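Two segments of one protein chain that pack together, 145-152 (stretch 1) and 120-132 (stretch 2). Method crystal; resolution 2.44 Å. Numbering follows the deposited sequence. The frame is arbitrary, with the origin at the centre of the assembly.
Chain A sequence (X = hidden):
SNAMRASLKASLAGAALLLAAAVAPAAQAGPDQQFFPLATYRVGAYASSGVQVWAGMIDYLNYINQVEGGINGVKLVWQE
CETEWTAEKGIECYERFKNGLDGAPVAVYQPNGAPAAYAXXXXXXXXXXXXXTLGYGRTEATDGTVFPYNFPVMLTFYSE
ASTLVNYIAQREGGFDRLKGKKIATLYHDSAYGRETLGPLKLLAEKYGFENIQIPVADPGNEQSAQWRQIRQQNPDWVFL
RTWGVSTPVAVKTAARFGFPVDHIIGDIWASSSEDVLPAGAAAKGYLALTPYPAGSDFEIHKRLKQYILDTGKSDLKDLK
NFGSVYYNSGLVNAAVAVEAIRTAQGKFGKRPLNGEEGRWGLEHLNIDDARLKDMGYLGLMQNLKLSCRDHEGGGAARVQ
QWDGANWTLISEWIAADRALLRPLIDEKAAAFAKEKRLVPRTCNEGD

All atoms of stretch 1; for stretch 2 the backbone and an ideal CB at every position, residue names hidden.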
# COMPACT_ATOMS: atom_id res chain seq x y z
N THR A 145 5.24 -19.40 -1.64
CA THR A 145 5.26 -20.83 -1.94
C THR A 145 3.84 -21.31 -2.16
O THR A 145 3.62 -22.34 -2.80
CB THR A 145 5.93 -21.67 -0.83
OG1 THR A 145 5.12 -21.63 0.36
CG2 THR A 145 7.33 -21.17 -0.53
N VAL A 146 2.88 -20.57 -1.62
CA VAL A 146 1.47 -20.90 -1.78
C VAL A 146 0.82 -19.95 -2.78
O VAL A 146 -0.13 -20.30 -3.47
CB VAL A 146 0.73 -20.86 -0.43
CG1 VAL A 146 -0.77 -21.05 -0.60
CG2 VAL A 146 1.29 -21.94 0.49
N PHE A 147 1.38 -18.74 -2.89
CA PHE A 147 0.87 -17.73 -3.80
C PHE A 147 1.91 -17.25 -4.81
O PHE A 147 2.38 -16.12 -4.73
CB PHE A 147 0.33 -16.53 -3.02
CG PHE A 147 -0.91 -16.84 -2.24
CD1 PHE A 147 -0.83 -17.36 -0.96
CD2 PHE A 147 -2.16 -16.60 -2.79
CE1 PHE A 147 -1.97 -17.64 -0.25
CE2 PHE A 147 -3.30 -16.87 -2.08
CZ PHE A 147 -3.21 -17.40 -0.80
N PRO A 148 2.25 -18.11 -5.79
CA PRO A 148 3.30 -17.83 -6.77
C PRO A 148 3.13 -16.50 -7.51
O PRO A 148 4.12 -15.81 -7.75
CB PRO A 148 3.19 -19.00 -7.76
CG PRO A 148 2.47 -20.06 -7.03
CD PRO A 148 1.54 -19.36 -6.09
N TYR A 149 1.89 -16.14 -7.85
CA TYR A 149 1.65 -14.95 -8.67
C TYR A 149 0.82 -13.87 -7.98
O TYR A 149 0.18 -13.05 -8.63
CB TYR A 149 1.01 -15.38 -9.99
CG TYR A 149 1.98 -16.15 -10.85
CD1 TYR A 149 2.06 -17.53 -10.78
CD2 TYR A 149 2.86 -15.48 -11.69
CE1 TYR A 149 2.97 -18.24 -11.54
CE2 TYR A 149 3.77 -16.18 -12.46
CZ TYR A 149 3.82 -17.55 -12.39
OH TYR A 149 4.73 -18.24 -13.15
N ASN A 150 0.84 -13.87 -6.65
CA ASN A 150 0.17 -12.83 -5.87
C ASN A 150 1.17 -12.12 -4.96
O ASN A 150 1.82 -12.76 -4.13
CB ASN A 150 -0.97 -13.44 -5.05
CG ASN A 150 -1.97 -12.40 -4.59
OD1 ASN A 150 -1.60 -11.31 -4.14
ND2 ASN A 150 -3.26 -12.73 -4.71
N PHE A 151 1.30 -10.80 -5.11
CA PHE A 151 2.32 -10.03 -4.39
C PHE A 151 1.75 -8.85 -3.60
O PHE A 151 1.60 -7.75 -4.15
CB PHE A 151 3.38 -9.51 -5.37
CG PHE A 151 4.24 -10.59 -5.98
CD1 PHE A 151 5.51 -10.84 -5.48
CD2 PHE A 151 3.78 -11.34 -7.06
CE1 PHE A 151 6.31 -11.83 -6.05
CE2 PHE A 151 4.58 -12.32 -7.62
CZ PHE A 151 5.84 -12.57 -7.12
N PRO A 152 1.49 -9.03 -2.32
CA PRO A 152 1.07 -7.91 -1.49
C PRO A 152 2.29 -7.13 -1.02
O PRO A 152 2.73 -7.24 0.10
CB PRO A 152 0.40 -8.60 -0.33
CG PRO A 152 1.16 -9.84 -0.17
CD PRO A 152 1.63 -10.25 -1.53
N UNK A 120 -9.38 -11.90 -8.77
CA UNK A 120 -8.47 -12.26 -9.86
C UNK A 120 -7.38 -13.24 -9.46
O UNK A 120 -6.70 -13.79 -10.32
CB UNK A 120 -7.82 -10.99 -10.42
N UNK A 121 -7.21 -13.44 -8.16
CA UNK A 121 -6.08 -14.19 -7.63
C UNK A 121 -5.90 -15.58 -8.24
O UNK A 121 -4.79 -15.95 -8.63
CB UNK A 121 -6.24 -14.33 -6.11
N UNK A 122 -6.98 -16.35 -8.33
CA UNK A 122 -6.87 -17.72 -8.77
C UNK A 122 -6.59 -17.81 -10.27
O UNK A 122 -5.77 -18.62 -10.70
CB UNK A 122 -8.15 -18.48 -8.42
N UNK A 123 -7.23 -16.96 -11.06
CA UNK A 123 -7.04 -17.06 -12.50
C UNK A 123 -5.74 -16.37 -12.92
O UNK A 123 -5.21 -16.65 -13.99
CB UNK A 123 -8.23 -16.45 -13.24
N UNK A 124 -5.21 -15.51 -12.05
CA UNK A 124 -3.90 -14.91 -12.29
C UNK A 124 -2.80 -15.97 -12.18
O UNK A 124 -1.82 -15.93 -12.91
CB UNK A 124 -3.64 -13.77 -11.30
N UNK A 125 -2.98 -16.90 -11.24
CA UNK A 125 -2.02 -17.99 -11.07
C UNK A 125 -2.02 -18.90 -12.30
O UNK A 125 -0.95 -19.28 -12.79
CB UNK A 125 -2.34 -18.80 -9.81
N UNK A 126 -3.21 -19.23 -12.80
CA UNK A 126 -3.33 -20.07 -13.99
C UNK A 126 -2.71 -19.41 -15.22
O UNK A 126 -2.09 -20.08 -16.05
CB UNK A 126 -4.80 -20.39 -14.26
N UNK A 127 -2.86 -18.09 -15.33
CA UNK A 127 -2.36 -17.36 -16.50
C UNK A 127 -0.89 -16.98 -16.34
O UNK A 127 -0.31 -16.37 -17.23
CB UNK A 127 -3.20 -16.10 -16.74
N UNK A 128 -0.32 -17.33 -15.19
CA UNK A 128 1.05 -16.96 -14.84
C UNK A 128 1.29 -15.45 -14.99
O UNK A 128 2.25 -15.01 -15.65
CB UNK A 128 2.04 -17.73 -15.71
N UNK A 129 0.41 -14.66 -14.38
CA UNK A 129 0.56 -13.21 -14.36
C UNK A 129 0.58 -12.70 -12.92
O UNK A 129 -0.38 -12.85 -12.18
CB UNK A 129 -0.57 -12.54 -15.15
N UNK A 130 1.70 -12.08 -12.53
CA UNK A 130 1.86 -11.59 -11.16
C UNK A 130 0.89 -10.46 -10.85
O UNK A 130 0.84 -9.48 -11.58
CB UNK A 130 3.30 -11.12 -10.93
N UNK A 131 0.12 -10.61 -9.78
CA UNK A 131 -0.73 -9.53 -9.30
C UNK A 131 0.02 -8.76 -8.24
O UNK A 131 0.50 -9.34 -7.27
CB UNK A 131 -2.06 -10.06 -8.75
N UNK A 132 0.15 -7.46 -8.45
CA UNK A 132 0.73 -6.59 -7.43
C UNK A 132 -0.38 -5.80 -6.74
O UNK A 132 -1.13 -5.07 -7.39
CB UNK A 132 1.76 -5.64 -8.04

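The ideal CB of position 120 has no atom of stretch 1 within 5.5 Å. Stretch 1 sets no demand here. The residue is Leu-120, which makes no contact with it.

Position 121 is helical, with CA-to-CB sideways to stretch 1. The ideal CB lies 3.7 Å from Asn-150 ND2, an amide donor. A short side chain with an acceptor would suit: Ser, Thr or Asp, while Ala would leave the donor unanswered. The residue is Ser-121. Asn-150 ND2 donates a hydrogen bond to Ser-121 OG at 3.2 Å. The same hydroxyl sits at the edge of the Phe-147 ring, with Ser-121 OG 4.3 Å from Phe-147 CE2.

Positions 122 and 123 find nothing of stretch 1 within 5.5 Å of their ideal CB atoms. Polar or charged residues are as acceptable as any. They are Glu-122, which points away, and Arg-123, which is out of reach.

At position 124 the ideal CB is 4.7 Å from Tyr-149 O, and CA-to-CB runs sideways. A small residue such as Ala or Ser would do. The residue is Ala-124. Ala-124 O is 4.1 Å from Tyr-149 CB.

Position 125 also points sideways. Its ideal CB is 4.7 Å from Tyr-149 CD1 and 5.4 Å from Pro-148 CD. A longer chain could run along these groups: Gln, Glu, Met or Leu. Tyr-149 N has no acceptor within stretch 1, so a chain with an acceptor could serve it. The residue is Glu-125, and it does so through a water, which donates to Glu-125 OE1 at 2.9 Å and accepts from Tyr-149 N at 2.9 Å. Glu-125 OE1 also lies 3.7 Å from Pro-148 CD.

Positions 126 and 127 make no contact, so stretch 1 leaves the choice open. They are Val-126 and Asp-127.

Position 128 has phi/psi of 52/52, in a Schellman motif after the helix. Gly suits this best, then Asn and Asp; long unbranched chains are possible, beta-branched ones disfavoured. The ideal CB is 3.8 Å from Tyr-149 OH. The residue is Lys-128. Lys-128 CA stands over the ring face, 3.7 Å from the centroid of the Tyr-149 ring, a CH-pi contact. Lys-128 CG lies 3.7 Å from Tyr-149 OH, but the chain's end leads away.

Position 129 points away; a beta-branched residue would suit its extended backbone. It is Ile-129.

Position 130 has phi of -66, which admits Pro, and its ideal CB is 3.7 Å from Phe-151 CE2. Val or Ala would also fit. It is Pro-130, with Pro-130 CB 3.9 Å from Phe-151 CE2 and Pro-130 CD 4.1 Å from Tyr-149 CD2.

Position 131 bridges Asn-150 in parallel and shares its sheet face. Its ideal CB is 3.7 Å from Tyr-149 O. Val, Ile or Leu would suit. It is Leu-131. Leu-131 N donates to Tyr-149 O at 2.7 Å, and Phe-151 N to Leu-131 O at 2.7 Å; these backbone bonds select no side chain.

Position 132 bridges Phe-151 in parallel, sharing the other face. Its ideal CB is 4.4 Å from Phe-151 O. Apolar residues suit. It is Ile-132, whose Ile-132 CA makes a CA-H...O contact with Phe-151 O at 3.6 Å.

Stretch 2, residues 120-132: LSERAEVDKIPLI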
# COMPACT_ATOMS: atom_id res chain seq x y z
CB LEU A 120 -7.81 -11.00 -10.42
CG LEU A 120 -8.63 -10.08 -11.32
CD1 LEU A 120 -7.80 -8.84 -11.64
CD2 LEU A 120 -9.03 -10.81 -12.59
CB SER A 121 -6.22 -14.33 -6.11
OG SER A 121 -5.17 -15.10 -5.56
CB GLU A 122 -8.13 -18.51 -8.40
CG GLU A 122 -8.39 -18.53 -6.90
CD GLU A 122 -9.62 -19.33 -6.50
OE1 GLU A 122 -10.75 -18.81 -6.63
OE2 GLU A 122 -9.46 -20.48 -6.04
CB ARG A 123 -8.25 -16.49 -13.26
CG ARG A 123 -8.33 -14.99 -13.38
CD ARG A 123 -9.46 -14.62 -14.35
NE ARG A 123 -10.80 -14.86 -13.80
CZ ARG A 123 -11.94 -14.60 -14.45
NH1 ARG A 123 -11.91 -14.10 -15.68
NH2 ARG A 123 -13.11 -14.84 -13.88
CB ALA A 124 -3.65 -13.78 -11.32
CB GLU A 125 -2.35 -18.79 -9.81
CG GLU A 125 -1.38 -19.93 -9.54
CD GLU A 125 -1.41 -20.39 -8.08
OE1 GLU A 125 -1.93 -19.65 -7.22
OE2 GLU A 125 -0.90 -21.50 -7.80
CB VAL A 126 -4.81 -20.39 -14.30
CG1 VAL A 126 -4.93 -21.23 -15.56
CG2 VAL A 126 -5.44 -21.12 -13.12
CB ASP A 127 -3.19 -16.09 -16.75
CG ASP A 127 -4.66 -16.38 -16.95
OD1 ASP A 127 -5.02 -17.55 -17.23
OD2 ASP A 127 -5.47 -15.43 -16.84
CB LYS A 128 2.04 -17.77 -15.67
CG LYS A 128 1.96 -19.27 -15.37
CD LYS A 128 2.91 -20.09 -16.21
CE LYS A 128 2.87 -21.56 -15.81
NZ LYS A 128 3.76 -22.39 -16.66
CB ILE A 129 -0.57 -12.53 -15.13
CG1 ILE A 129 -0.55 -12.97 -16.59
CG2 ILE A 129 -0.44 -11.02 -15.02
CD1 ILE A 129 -1.44 -12.16 -17.49
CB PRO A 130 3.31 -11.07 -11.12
CG PRO A 130 3.96 -11.58 -12.37
CD PRO A 130 2.86 -11.75 -13.37
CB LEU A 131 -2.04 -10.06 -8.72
CG LEU A 131 -3.04 -10.70 -9.69
CD1 LEU A 131 -4.36 -10.99 -8.96
CD2 LEU A 131 -3.28 -9.86 -10.93
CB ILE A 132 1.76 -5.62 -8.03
CG1 ILE A 132 2.95 -6.38 -8.60
CG2 ILE A 132 2.22 -4.63 -6.98
CD1 ILE A 132 3.92 -5.50 -9.37
O HOH W 1 -0.73 -17.02 -6.85
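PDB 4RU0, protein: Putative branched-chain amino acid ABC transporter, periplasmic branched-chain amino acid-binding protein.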